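Local coordinates for farnesyl diphosphate synthase (Rhodobacter capsulatus, PDB 3M0G), which probably catalyses the Mg2+-dependent condensation of farnesyl diphosphate with isopentenyl diphosphate to geranylgeranyl diphosphate, a precursor of carotenoids, at residues V10-E15 against A38-R43; D32-A37 against P96-W102; A46-I50 against A63-A67; I183-Q188 against L201-A205; V260-A265 against R278-V284. All coordinates share one frame. Residues are numbered along the deposited sequence.

Contact 1. Residues V10-E15 against A38-R43. Unlike the reference sequence in segment 10-15: Ala13 (reference Gly).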
# COMPACT_ATOMS: atom_id res chain seq x y z
N VAL B 10 -24.57 -4.02 7.83
CA VAL B 10 -23.23 -3.60 7.42
C VAL B 10 -22.58 -4.64 6.51
O VAL B 10 -22.04 -4.29 5.46
CB VAL B 10 -22.31 -3.24 8.63
CG1 VAL B 10 -20.84 -3.26 8.24
CG2 VAL B 10 -22.68 -1.86 9.19
N GLN B 11 -22.63 -5.92 6.89
CA GLN B 11 -22.10 -7.00 6.04
C GLN B 11 -22.66 -6.96 4.60
O GLN B 11 -21.90 -6.98 3.62
CB GLN B 11 -22.34 -8.37 6.67
CG GLN B 11 -21.46 -8.67 7.86
CD GLN B 11 -22.04 -9.70 8.81
OE1 GLN B 11 -23.20 -10.12 8.69
NE2 GLN B 11 -21.25 -10.10 9.78
N ASP B 12 -23.99 -6.88 4.49
CA ASP B 12 -24.69 -6.89 3.21
C ASP B 12 -24.36 -5.67 2.36
O ASP B 12 -24.25 -5.76 1.14
CB ASP B 12 -26.21 -6.88 3.42
CG ASP B 12 -26.75 -8.19 3.97
OD1 ASP B 12 -26.10 -9.25 3.87
OD2 ASP B 12 -27.88 -8.16 4.50
N ALA B 13 -24.24 -4.51 3.01
CA ALA B 13 -23.96 -3.27 2.32
C ALA B 13 -22.52 -3.30 1.83
O ALA B 13 -22.25 -2.93 0.69
CB ALA B 13 -24.20 -2.09 3.24
N VAL B 14 -21.61 -3.77 2.69
CA VAL B 14 -20.19 -3.84 2.33
C VAL B 14 -19.92 -4.85 1.22
O VAL B 14 -19.17 -4.54 0.30
CB VAL B 14 -19.28 -4.12 3.54
CG1 VAL B 14 -17.82 -4.30 3.09
CG2 VAL B 14 -19.37 -2.98 4.52
N GLU B 15 -20.54 -6.03 1.30
CA GLU B 15 -20.38 -7.04 0.25
C GLU B 15 -20.74 -6.53 -1.14
O GLU B 15 -20.03 -6.80 -2.11
CB GLU B 15 -21.17 -8.32 0.59
CG GLU B 15 -20.93 -9.48 -0.37
CD GLU B 15 -19.65 -10.27 -0.07
OE1 GLU B 15 -18.73 -9.73 0.58
OE2 GLU B 15 -19.59 -11.45 -0.49
N ALA B 38 -11.62 -10.36 -1.02
CA ALA B 38 -12.42 -9.34 -0.36
C ALA B 38 -13.87 -9.76 -0.10
O ALA B 38 -14.63 -8.98 0.47
CB ALA B 38 -12.36 -8.04 -1.16
N GLN B 39 -14.25 -10.97 -0.50
CA GLN B 39 -15.60 -11.50 -0.31
C GLN B 39 -15.77 -12.02 1.11
O GLN B 39 -14.85 -12.65 1.66
CB GLN B 39 -15.89 -12.64 -1.31
CG GLN B 39 -16.35 -12.21 -2.68
CD GLN B 39 -16.21 -13.30 -3.77
OE1 GLN B 39 -16.17 -14.50 -3.47
NE2 GLN B 39 -16.14 -12.87 -5.02
N GLY B 40 -16.93 -11.76 1.70
CA GLY B 40 -17.30 -12.35 2.99
C GLY B 40 -16.56 -11.78 4.19
O GLY B 40 -15.94 -10.73 4.11
N GLY B 41 -16.64 -12.50 5.31
CA GLY B 41 -16.07 -12.03 6.58
C GLY B 41 -17.12 -11.35 7.43
O GLY B 41 -18.14 -10.88 6.90
N LYS B 42 -16.86 -11.28 8.73
CA LYS B 42 -17.81 -10.71 9.69
C LYS B 42 -17.88 -9.18 9.59
O LYS B 42 -18.85 -8.56 10.06
CB LYS B 42 -17.50 -11.18 11.12
CG LYS B 42 -16.38 -10.42 11.79
CD LYS B 42 -15.76 -11.14 12.98
CE LYS B 42 -14.78 -10.20 13.67
NZ LYS B 42 -13.49 -10.84 14.03
N ARG B 43 -16.86 -8.59 8.96
CA ARG B 43 -16.83 -7.15 8.66
C ARG B 43 -16.71 -6.26 9.91
O ARG B 43 -17.27 -5.16 9.93
CB ARG B 43 -18.07 -6.73 7.80
CG ARG B 43 -18.30 -7.50 6.49
CD ARG B 43 -17.07 -7.49 5.52
NE ARG B 43 -17.43 -7.80 4.13
CZ ARG B 43 -16.57 -7.86 3.11
NH1 ARG B 43 -15.27 -7.63 3.29
NH2 ARG B 43 -17.00 -8.14 1.88
O HOH W 1 -19.90 -8.92 3.48
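Glu15 and Arg43 form the charged centre of this contact: Glu15 OE1 lies 2.7 Å from Arg43 NH2, a salt bridge whose hydrogen bond is weak because the N-H...O angle is only 126°. The same OE1 accepts a nearly linear bond from Gly40 N (2.9 Å, 171°). One turn earlier on the helix, Gln11 NE2 donates to Lys42 O at 2.9 Å and 162°. Water 1 fills the gap between these points, accepting from Arg43 NE at 2.8 Å and donating to Gln11 O at 2.8 Å and to Glu15 OE1 at 3.2 Å. Arg43 also curls back on its own loop, with NH2 bonded to Ala38 O at 2.9 Å, while its NH1 pairs with Glu71 of helix 60-81. Packing completes the contact: Val14 CG1 lies over one face of the guanidinium, 3.7 Å from Arg43 NE, and Gln11 CG meets Arg43 CG at 3.6 Å. Gly40 and Gly41 both have positive phi, and a CB on Gly41 would strike the preceding carbonyl. The loop carries a GGKR sequence of the kind found in polyprenyl synthases; in relatives it lies beside the isopentenyl diphosphate pocket. The charge pair and the bonds to Gly40 N and Lys42 O are consistent with helix 3-23 helping to hold this glycine-rich turn, alongside the packing on Arg43.

Contact 2. Residues D32-A37 against P96-W102. Unlike the reference sequence in segment 96-102: Lys100 (reference Arg).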
# COMPACT_ATOMS: atom_id res chain seq x y z
N ASP B 32 -10.13 -11.21 -10.29
CA ASP B 32 -10.84 -12.35 -9.68
C ASP B 32 -10.28 -12.71 -8.30
O ASP B 32 -11.03 -12.97 -7.36
CB ASP B 32 -10.77 -13.58 -10.58
CG ASP B 32 -11.27 -13.31 -11.98
OD1 ASP B 32 -12.16 -12.44 -12.14
OD2 ASP B 32 -10.75 -13.95 -12.91
N ALA B 33 -8.95 -12.76 -8.21
CA ALA B 33 -8.26 -13.05 -6.96
C ALA B 33 -8.58 -12.00 -5.90
O ALA B 33 -8.88 -12.35 -4.75
CB ALA B 33 -6.75 -13.15 -7.20
N MSE B 34 -8.53 -10.73 -6.28
CA MSE B 34 -8.86 -9.62 -5.37
C MSE B 34 -10.31 -9.74 -4.92
O MSE B 34 -10.61 -9.67 -3.73
CB MSE B 34 -8.65 -8.26 -6.05
CG MSE B 34 -7.22 -8.02 -6.53
SE MSE B 34 -7.04 -6.37 -7.57
CE MSE B 34 -7.45 -5.09 -6.14
N ALA B 35 -11.21 -9.91 -5.89
CA ALA B 35 -12.64 -10.04 -5.62
C ALA B 35 -12.90 -11.19 -4.63
O ALA B 35 -13.66 -11.04 -3.67
CB ALA B 35 -13.41 -10.26 -6.93
N TYR B 36 -12.22 -12.31 -4.87
CA TYR B 36 -12.33 -13.52 -4.02
C TYR B 36 -11.85 -13.23 -2.59
O TYR B 36 -12.50 -13.62 -1.63
CB TYR B 36 -11.53 -14.65 -4.66
CG TYR B 36 -11.58 -15.99 -3.97
CD1 TYR B 36 -12.60 -16.91 -4.24
CD2 TYR B 36 -10.57 -16.36 -3.06
CE1 TYR B 36 -12.64 -18.14 -3.60
CE2 TYR B 36 -10.60 -17.60 -2.42
CZ TYR B 36 -11.63 -18.48 -2.70
OH TYR B 36 -11.67 -19.70 -2.08
N ALA B 37 -10.73 -12.52 -2.48
CA ALA B 37 -10.10 -12.23 -1.17
C ALA B 37 -10.93 -11.27 -0.35
O ALA B 37 -10.96 -11.37 0.88
CB ALA B 37 -8.72 -11.68 -1.37
N PRO B 96 -10.63 -22.72 -0.20
CA PRO B 96 -9.22 -22.60 -0.59
C PRO B 96 -8.73 -21.15 -0.51
O PRO B 96 -9.50 -20.21 -0.77
CB PRO B 96 -9.21 -23.06 -2.04
CG PRO B 96 -10.44 -23.94 -2.16
CD PRO B 96 -11.45 -23.29 -1.29
N THR B 97 -7.47 -20.97 -0.16
CA THR B 97 -6.91 -19.63 -0.05
C THR B 97 -6.56 -19.11 -1.44
O THR B 97 -6.66 -19.85 -2.42
CB THR B 97 -5.68 -19.57 0.88
OG1 THR B 97 -4.77 -20.62 0.54
CG2 THR B 97 -6.11 -19.70 2.34
N VAL B 98 -6.18 -17.84 -1.52
CA VAL B 98 -5.88 -17.26 -2.83
C VAL B 98 -4.69 -17.96 -3.47
O VAL B 98 -4.72 -18.30 -4.65
CB VAL B 98 -5.63 -15.76 -2.76
CG1 VAL B 98 -5.00 -15.25 -4.07
CG2 VAL B 98 -6.95 -15.04 -2.50
N HIS B 99 -3.64 -18.17 -2.68
CA HIS B 99 -2.41 -18.78 -3.18
C HIS B 99 -2.65 -20.25 -3.59
O HIS B 99 -1.98 -20.75 -4.48
CB HIS B 99 -1.27 -18.62 -2.19
CG HIS B 99 -1.20 -19.69 -1.15
ND1 HIS B 99 -1.85 -19.61 0.06
CD2 HIS B 99 -0.54 -20.87 -1.14
CE1 HIS B 99 -1.60 -20.70 0.77
NE2 HIS B 99 -0.81 -21.48 0.06
N LYS B 100 -3.62 -20.92 -2.96
CA LYS B 100 -4.02 -22.27 -3.37
C LYS B 100 -4.91 -22.30 -4.62
O LYS B 100 -4.77 -23.17 -5.46
CB LYS B 100 -4.71 -23.04 -2.23
CG LYS B 100 -3.82 -23.27 -1.02
CD LYS B 100 -2.65 -24.19 -1.34
CE LYS B 100 -3.06 -25.65 -1.21
NZ LYS B 100 -1.88 -26.55 -1.01
N LYS B 101 -5.84 -21.35 -4.72
CA LYS B 101 -6.78 -21.29 -5.86
C LYS B 101 -6.13 -20.73 -7.14
O LYS B 101 -6.50 -21.13 -8.25
CB LYS B 101 -8.05 -20.51 -5.47
CG LYS B 101 -9.14 -20.46 -6.54
CD LYS B 101 -10.45 -19.89 -6.00
CE LYS B 101 -11.46 -19.65 -7.13
NZ LYS B 101 -12.03 -20.92 -7.67
N TRP B 102 -5.17 -19.82 -6.99
CA TRP B 102 -4.39 -19.39 -8.15
C TRP B 102 -2.94 -19.92 -8.05
O TRP B 102 -2.67 -21.08 -8.36
CB TRP B 102 -4.48 -17.87 -8.33
CG TRP B 102 -5.84 -17.40 -8.84
CD1 TRP B 102 -6.20 -17.17 -10.14
CD2 TRP B 102 -7.03 -17.13 -8.06
NE1 TRP B 102 -7.51 -16.77 -10.22
CE2 TRP B 102 -8.04 -16.74 -8.95
CE3 TRP B 102 -7.32 -17.18 -6.69
CZ2 TRP B 102 -9.34 -16.39 -8.52
CZ3 TRP B 102 -8.61 -16.83 -6.26
CH2 TRP B 102 -9.60 -16.45 -7.18
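A largely aromatic and apolar contact, tied by one hydrogen bond, joins the last turns of helix 29-37 to the short helix 98-101, with Pro96 leading into it and Trp102 just after it, toward the periphery of the chain. Tyr36 reaches across in the t rotamer, and its OH donates to Pro96 O at 2.6 Å. Its ring receives the edge of Trp102 in a T-shaped pair, centroids 5.4 Å apart and planes at 73°. Lys101 shares that ring face through a CH-pi contact, its CD lying 3.9 Å from the Tyr36 centroid and 22° off the normal. In this all-helical prenyl synthase fold, segment 96-102 begins at the end of the second strand (95-96) of a small antiparallel hairpin and continues into helix 98-101. Thr97, the N-cap residue, bonds through its hydroxyl to Asp89 O and touches Asp82, part of the first aspartate-rich sequence that in this family typically binds Mg2+ and diphosphate. The Trp102 indole lies against helix 29-37: Ala33 CA is 3.8 Å from the centroid of its six-membered ring, 16° off the normal. Val98 CG2 lies 3.9 Å from Tyr36 CD2 and 4.0 Å from Ala37 CB.

Contact 3. Residues A46-I50 against A63-A67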
# COMPACT_ATOMS: atom_id res chain seq x y z
N ALA B 46 -15.09 -2.66 9.09
CA ALA B 46 -16.05 -1.89 8.31
C ALA B 46 -17.19 -1.43 9.23
O ALA B 46 -17.69 -0.32 9.10
CB ALA B 46 -16.58 -2.73 7.19
N PHE B 47 -17.55 -2.29 10.18
CA PHE B 47 -18.61 -1.97 11.12
C PHE B 47 -18.19 -0.83 12.04
O PHE B 47 -18.92 0.13 12.20
CB PHE B 47 -19.02 -3.23 11.89
CG PHE B 47 -20.11 -3.01 12.89
CD1 PHE B 47 -21.45 -3.09 12.51
CD2 PHE B 47 -19.80 -2.74 14.22
CE1 PHE B 47 -22.47 -2.90 13.44
CE2 PHE B 47 -20.81 -2.55 15.16
CZ PHE B 47 -22.14 -2.63 14.77
N LEU B 48 -16.99 -0.90 12.59
CA LEU B 48 -16.43 0.14 13.45
C LEU B 48 -16.26 1.51 12.79
O LEU B 48 -16.42 2.56 13.45
CB LEU B 48 -15.07 -0.31 14.01
CG LEU B 48 -15.05 -1.40 15.09
CD1 LEU B 48 -13.58 -1.73 15.36
CD2 LEU B 48 -15.71 -0.93 16.35
N ALA B 49 -15.97 1.51 11.49
CA ALA B 49 -15.82 2.73 10.72
C ALA B 49 -17.19 3.37 10.58
O ALA B 49 -17.37 4.56 10.88
CB ALA B 49 -15.24 2.43 9.34
N ILE B 50 -18.15 2.57 10.13
CA ILE B 50 -19.51 3.06 9.91
C ILE B 50 -20.20 3.50 11.20
O ILE B 50 -21.03 4.45 11.22
CB ILE B 50 -20.38 2.00 9.18
CG1 ILE B 50 -19.91 1.87 7.72
CG2 ILE B 50 -21.87 2.37 9.24
CD1 ILE B 50 -20.31 0.56 7.00
N ALA B 63 -19.75 7.40 4.82
CA ALA B 63 -18.68 6.61 5.49
C ALA B 63 -18.17 5.41 4.70
O ALA B 63 -17.10 4.87 5.00
CB ALA B 63 -19.14 6.14 6.87
N MSE B 64 -18.94 4.97 3.70
CA MSE B 64 -18.67 3.69 3.04
C MSE B 64 -17.26 3.51 2.44
O MSE B 64 -16.63 2.44 2.63
CB MSE B 64 -19.74 3.37 1.99
CG MSE B 64 -19.50 2.06 1.27
SE MSE B 64 -19.67 0.56 2.50
CE MSE B 64 -21.55 0.75 2.87
N PRO B 65 -16.75 4.53 1.70
CA PRO B 65 -15.39 4.36 1.16
C PRO B 65 -14.35 4.09 2.25
O PRO B 65 -13.38 3.39 1.99
CB PRO B 65 -15.11 5.70 0.47
CG PRO B 65 -16.49 6.25 0.16
CD PRO B 65 -17.33 5.83 1.31
N ALA B 66 -14.55 4.63 3.45
CA ALA B 66 -13.63 4.37 4.55
C ALA B 66 -13.77 2.93 5.05
O ALA B 66 -12.76 2.27 5.36
CB ALA B 66 -13.84 5.36 5.69
N ALA B 67 -15.01 2.45 5.12
CA ALA B 67 -15.31 1.08 5.49
C ALA B 67 -14.72 0.12 4.48
O ALA B 67 -14.15 -0.91 4.84
CB ALA B 67 -16.81 0.87 5.57
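Ala63 opens the line of contact on helix 60-81, its CB directed at the neighbouring helix and lying 4.3 Å from Ile50 CA and 4.4 Å from Ile50 CG1. At Met64, present as selenomethionine, the CA-CB bond points away, yet the side chain folds back so that its CE comes within 4.3 Å of Ile50 CD1. Pro65 faces elsewhere, against Val126 and Leu127, but it shapes the segment: lacking an amide hydrogen, it coincides with a kink where Ala66 N keeps only a weak 3.0 Å bond to Ala63 O. The two helices form a consecutive antiparallel pair of the all-alpha prenyl synthase bundle, with local axes 8.5 Å apart at 152° and no hydrogen bond crossing between the segments. Helix 60-81 runs on toward the first aspartate-rich sequence, which in relatives binds metal and diphosphate. Ala67 then makes the tightest fit, for its CA is just 4.2 Å from Ala46 CA. Its methyl group meets Ala46 CB at 4.0 Å, Ala46 O at 3.8 Å and Ile50 CD1 at 3.8 Å, while Ala49 CB touches Ala67 CA at 4.1 Å.

Contact 4. Residues I183-Q188 against L201-A205. Unlike the reference sequence in segment 201-205: Thr202 (reference Ala).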
# COMPACT_ATOMS: atom_id res chain seq x y z
N ILE B 183 -7.74 -2.02 13.85
CA ILE B 183 -9.02 -1.77 14.55
C ILE B 183 -9.14 -0.33 15.03
O ILE B 183 -10.26 0.25 15.05
CB ILE B 183 -9.22 -2.78 15.72
CG1 ILE B 183 -9.73 -4.12 15.17
CG2 ILE B 183 -10.16 -2.21 16.82
CD1 ILE B 183 -9.11 -5.37 15.87
N SER B 184 -8.02 0.23 15.49
CA SER B 184 -7.96 1.62 15.94
C SER B 184 -8.17 2.58 14.77
O SER B 184 -8.88 3.60 14.90
CB SER B 184 -6.64 1.93 16.65
OG SER B 184 -6.65 3.29 17.10
N PHE B 185 -7.57 2.26 13.62
CA PHE B 185 -7.92 3.04 12.44
C PHE B 185 -9.42 3.04 12.22
O PHE B 185 -9.99 4.12 12.09
CB PHE B 185 -7.24 2.56 11.16
CG PHE B 185 -7.80 3.23 9.93
CD1 PHE B 185 -7.38 4.53 9.58
CD2 PHE B 185 -8.75 2.60 9.14
CE1 PHE B 185 -7.89 5.18 8.44
CE2 PHE B 185 -9.25 3.24 7.99
CZ PHE B 185 -8.82 4.54 7.64
N ALA B 186 -10.06 1.86 12.16
CA ALA B 186 -11.53 1.79 11.89
C ALA B 186 -12.35 2.61 12.87
O ALA B 186 -13.33 3.27 12.49
CB ALA B 186 -12.03 0.33 11.89
N ALA B 187 -11.97 2.53 14.14
CA ALA B 187 -12.70 3.18 15.21
C ALA B 187 -12.56 4.69 15.16
O ALA B 187 -13.48 5.41 15.49
CB ALA B 187 -12.25 2.65 16.56
N GLN B 188 -11.41 5.17 14.71
CA GLN B 188 -11.16 6.59 14.63
C GLN B 188 -11.69 7.21 13.35
O GLN B 188 -11.78 8.42 13.25
CB GLN B 188 -9.68 6.86 14.71
CG GLN B 188 -9.05 6.61 16.05
CD GLN B 188 -7.59 6.89 16.01
OE1 GLN B 188 -7.19 8.05 15.90
NE2 GLN B 188 -6.76 5.84 16.09
N LEU B 201 -12.33 7.46 20.90
CA LEU B 201 -12.38 6.30 20.03
C LEU B 201 -11.02 5.59 19.98
O LEU B 201 -10.98 4.35 19.90
CB LEU B 201 -12.86 6.68 18.63
CG LEU B 201 -14.37 6.94 18.59
CD1 LEU B 201 -14.71 7.82 17.41
CD2 LEU B 201 -15.11 5.60 18.51
N THR B 202 -9.93 6.34 20.10
CA THR B 202 -8.58 5.73 20.22
C THR B 202 -8.42 4.88 21.49
O THR B 202 -7.81 3.80 21.47
CB THR B 202 -7.47 6.82 20.14
OG1 THR B 202 -7.61 7.56 18.92
CG2 THR B 202 -6.07 6.20 20.17
N ALA B 203 -8.98 5.36 22.60
CA ALA B 203 -8.88 4.66 23.88
C ALA B 203 -9.75 3.40 23.88
O ALA B 203 -9.31 2.34 24.32
CB ALA B 203 -9.26 5.61 25.05
N TYR B 204 -10.99 3.56 23.41
CA TYR B 204 -11.92 2.48 23.11
C TYR B 204 -11.24 1.36 22.33
O TYR B 204 -11.30 0.19 22.70
CB TYR B 204 -13.12 3.03 22.33
CG TYR B 204 -14.02 1.99 21.68
CD1 TYR B 204 -14.97 1.27 22.43
CD2 TYR B 204 -13.94 1.73 20.31
CE1 TYR B 204 -15.80 0.31 21.83
CE2 TYR B 204 -14.76 0.77 19.69
CZ TYR B 204 -15.69 0.07 20.45
OH TYR B 204 -16.49 -0.87 19.84
N ALA B 205 -10.57 1.74 21.26
CA ALA B 205 -9.94 0.80 20.33
C ALA B 205 -8.72 0.07 20.89
O ALA B 205 -8.53 -1.12 20.64
CB ALA B 205 -9.59 1.54 19.04
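Helices 168-194 and 199-219 form an antiparallel helical hairpin in the all-alpha prenyl synthase bundle, and this contact lies near its short connection, where the local axes approach to 8.5 Å at 146°. Ala187 and Ala205 carry the centre. Both CA-CB bonds point across, and the two CB atoms meet at 3.8 Å. Ala205 CB also presses on the backbone at Ser184 CA, 3.5 Å away, a fit consistent with the small size of alanine at a Ser184 CA to Ala205 CA distance of 4.9 Å. Around Ala187, Tyr204 CD2, at the ring edge, is 4.2 Å from Ala187 CB, and Leu201 CD1 is 3.3 Å from Ala187 O. The Tyr204 hydroxyl bonds outward to Leu277 O in helix 275-285. Gln188, the third major contributor, lies at the polar margin beside Thr202. No hydrogen bond joins them: Thr202 OG1 bonds instead to Arg198 O, and Gln188 OE1 accepts from Arg198 NH1, so both turn to the same connecting residue. The amide is held on its own helix as well, where Gln188 NE2 donates to Ser184 OG at 2.7 Å.

Contact 5. Residues V260-A265 against R278-V284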
# COMPACT_ATOMS: atom_id res chain seq x y z
N VAL B 260 -12.85 -4.79 28.00
CA VAL B 260 -14.14 -4.40 27.42
C VAL B 260 -14.83 -3.32 28.27
O VAL B 260 -15.47 -2.42 27.74
CB VAL B 260 -15.05 -5.63 27.19
CG1 VAL B 260 -16.51 -5.23 26.95
CG2 VAL B 260 -14.51 -6.45 26.02
N ALA B 261 -14.67 -3.39 29.59
CA ALA B 261 -15.21 -2.36 30.48
C ALA B 261 -14.40 -1.07 30.33
O ALA B 261 -14.96 0.01 30.41
CB ALA B 261 -15.22 -2.83 31.94
N GLU B 262 -13.10 -1.20 30.07
CA GLU B 262 -12.26 -0.02 29.84
C GLU B 262 -12.65 0.65 28.52
O GLU B 262 -12.66 1.88 28.43
CB GLU B 262 -10.77 -0.38 29.79
CG GLU B 262 -10.23 -1.17 30.98
CD GLU B 262 -9.69 -0.31 32.11
OE1 GLU B 262 -10.46 0.48 32.70
OE2 GLU B 262 -8.48 -0.43 32.42
N ALA B 263 -12.97 -0.18 27.52
CA ALA B 263 -13.38 0.30 26.20
C ALA B 263 -14.72 1.01 26.27
O ALA B 263 -14.90 2.04 25.62
CB ALA B 263 -13.44 -0.85 25.22
N GLU B 264 -15.65 0.47 27.04
CA GLU B 264 -16.97 1.07 27.25
C GLU B 264 -16.88 2.40 27.97
O GLU B 264 -17.65 3.32 27.69
CB GLU B 264 -17.87 0.16 28.08
CG GLU B 264 -18.46 -1.02 27.35
CD GLU B 264 -19.33 -1.86 28.25
OE1 GLU B 264 -18.78 -2.67 29.03
OE2 GLU B 264 -20.56 -1.69 28.21
N ALA B 265 -15.96 2.48 28.94
CA ALA B 265 -15.77 3.70 29.74
C ALA B 265 -15.15 4.81 28.88
O ALA B 265 -15.47 5.98 29.05
CB ALA B 265 -14.90 3.41 30.97
N ARG B 278 -20.50 0.10 22.47
CA ARG B 278 -20.36 -0.64 23.72
C ARG B 278 -20.78 -2.10 23.54
O ARG B 278 -20.11 -2.99 24.01
CB ARG B 278 -21.13 0.05 24.87
CG ARG B 278 -20.47 1.36 25.33
CD ARG B 278 -21.26 2.13 26.40
NE ARG B 278 -20.36 2.97 27.18
CZ ARG B 278 -20.72 4.02 27.92
NH1 ARG B 278 -22.00 4.39 27.99
NH2 ARG B 278 -19.80 4.70 28.59
N ALA B 279 -21.87 -2.33 22.81
CA ALA B 279 -22.34 -3.70 22.54
C ALA B 279 -21.35 -4.49 21.67
O ALA B 279 -21.12 -5.69 21.90
CB ALA B 279 -23.75 -3.69 21.92
N CYS B 280 -20.73 -3.81 20.71
CA CYS B 280 -19.75 -4.45 19.85
C CYS B 280 -18.54 -4.95 20.65
O CYS B 280 -18.04 -6.04 20.40
CB CYS B 280 -19.28 -3.50 18.75
SG CYS B 280 -18.10 -4.27 17.62
N ALA B 281 -18.09 -4.15 21.62
CA ALA B 281 -16.94 -4.53 22.45
C ALA B 281 -17.27 -5.79 23.26
O ALA B 281 -16.42 -6.67 23.44
CB ALA B 281 -16.55 -3.39 23.38
N ARG B 282 -18.49 -5.86 23.75
CA ARG B 282 -18.97 -6.99 24.52
C ARG B 282 -19.10 -8.22 23.63
O ARG B 282 -18.75 -9.33 24.03
CB ARG B 282 -20.34 -6.65 25.16
CG ARG B 282 -20.26 -5.59 26.22
CD ARG B 282 -21.46 -5.64 27.13
NE ARG B 282 -22.70 -5.31 26.44
CZ ARG B 282 -23.13 -4.07 26.18
NH1 ARG B 282 -22.39 -3.02 26.52
NH2 ARG B 282 -24.30 -3.90 25.57
N TYR B 283 -19.60 -8.01 22.42
CA TYR B 283 -19.69 -9.07 21.41
C TYR B 283 -18.32 -9.69 21.08
O TYR B 283 -18.22 -10.91 20.92
CB TYR B 283 -20.38 -8.52 20.15
CG TYR B 283 -20.04 -9.18 18.82
CD1 TYR B 283 -19.15 -8.58 17.94
CD2 TYR B 283 -20.64 -10.37 18.44
CE1 TYR B 283 -18.84 -9.16 16.71
CE2 TYR B 283 -20.35 -10.97 17.21
CZ TYR B 283 -19.45 -10.36 16.35
OH TYR B 283 -19.15 -10.94 15.13
N VAL B 284 -17.27 -8.86 21.01
CA VAL B 284 -15.93 -9.38 20.69
C VAL B 284 -15.53 -10.52 21.63
O VAL B 284 -14.87 -11.47 21.20
CB VAL B 284 -14.82 -8.28 20.63
CG1 VAL B 284 -14.41 -7.81 22.02
CG2 VAL B 284 -13.60 -8.81 19.92
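Glu264 supplies both acceptors used across this helix pair, one from its backbone and one from its carboxylate. Its carbonyl O, in the final turn of helix 249-265, accepts two bonds from a single guanidinium: Arg278 NE to Glu264 O is 2.8 Å and Arg278 NH2 to Glu264 O is 2.7 Å, each at 144°. One turn further on, Arg282 NH1 reaches Glu264 OE2 at 2.8 Å, a salt bridge whose hydrogen bond is weak, bent to 124°. Glu264 CG and Arg278 CG pack at 3.7 Å, the aliphatic stems running alongside each other before these polar ends. Val260 CG1 lies 4.0 Å from Ala281 CB, and Ala263 CB 4.4 Å from the same atom. Helices 249-265 and 275-285 form a consecutive antiparallel pair at the C-terminal end of the all-alpha prenyl synthase fold, their local axes at 169° and 9.2 Å apart. Helix 199-219 packs on both partners, touching Val260, Ala263 and Val284, while Cys280 and Tyr283 extend helix 275-285 to helix 3-23.

Overall arrangement
Contacts 3 and 4 form the continuous middle of the bundle: their centres are 12 Å apart, and Leu48 CB packs on Ala186 CB at 3.8 Å. From there the packing runs outward to contact 5, 12 Å from contact 4, where Tyr204 CD1 meets Ala263 O at 3.3 Å. In the other direction it reaches contact 1, 11 Å from contact 3, through Val10 CG2 and Phe47 CD1 at 3.7 Å. Contact 2 stands apart, 34 Å from contact 5 and across the chain's centre, tied to contact 1 by sequence continuity. No ligand takes part in these contacts; by family resemblance, the GGKR loop of contact 1 and the aspartate-rich sequence beside contact 2 probably border the diphosphate-binding end of the active site.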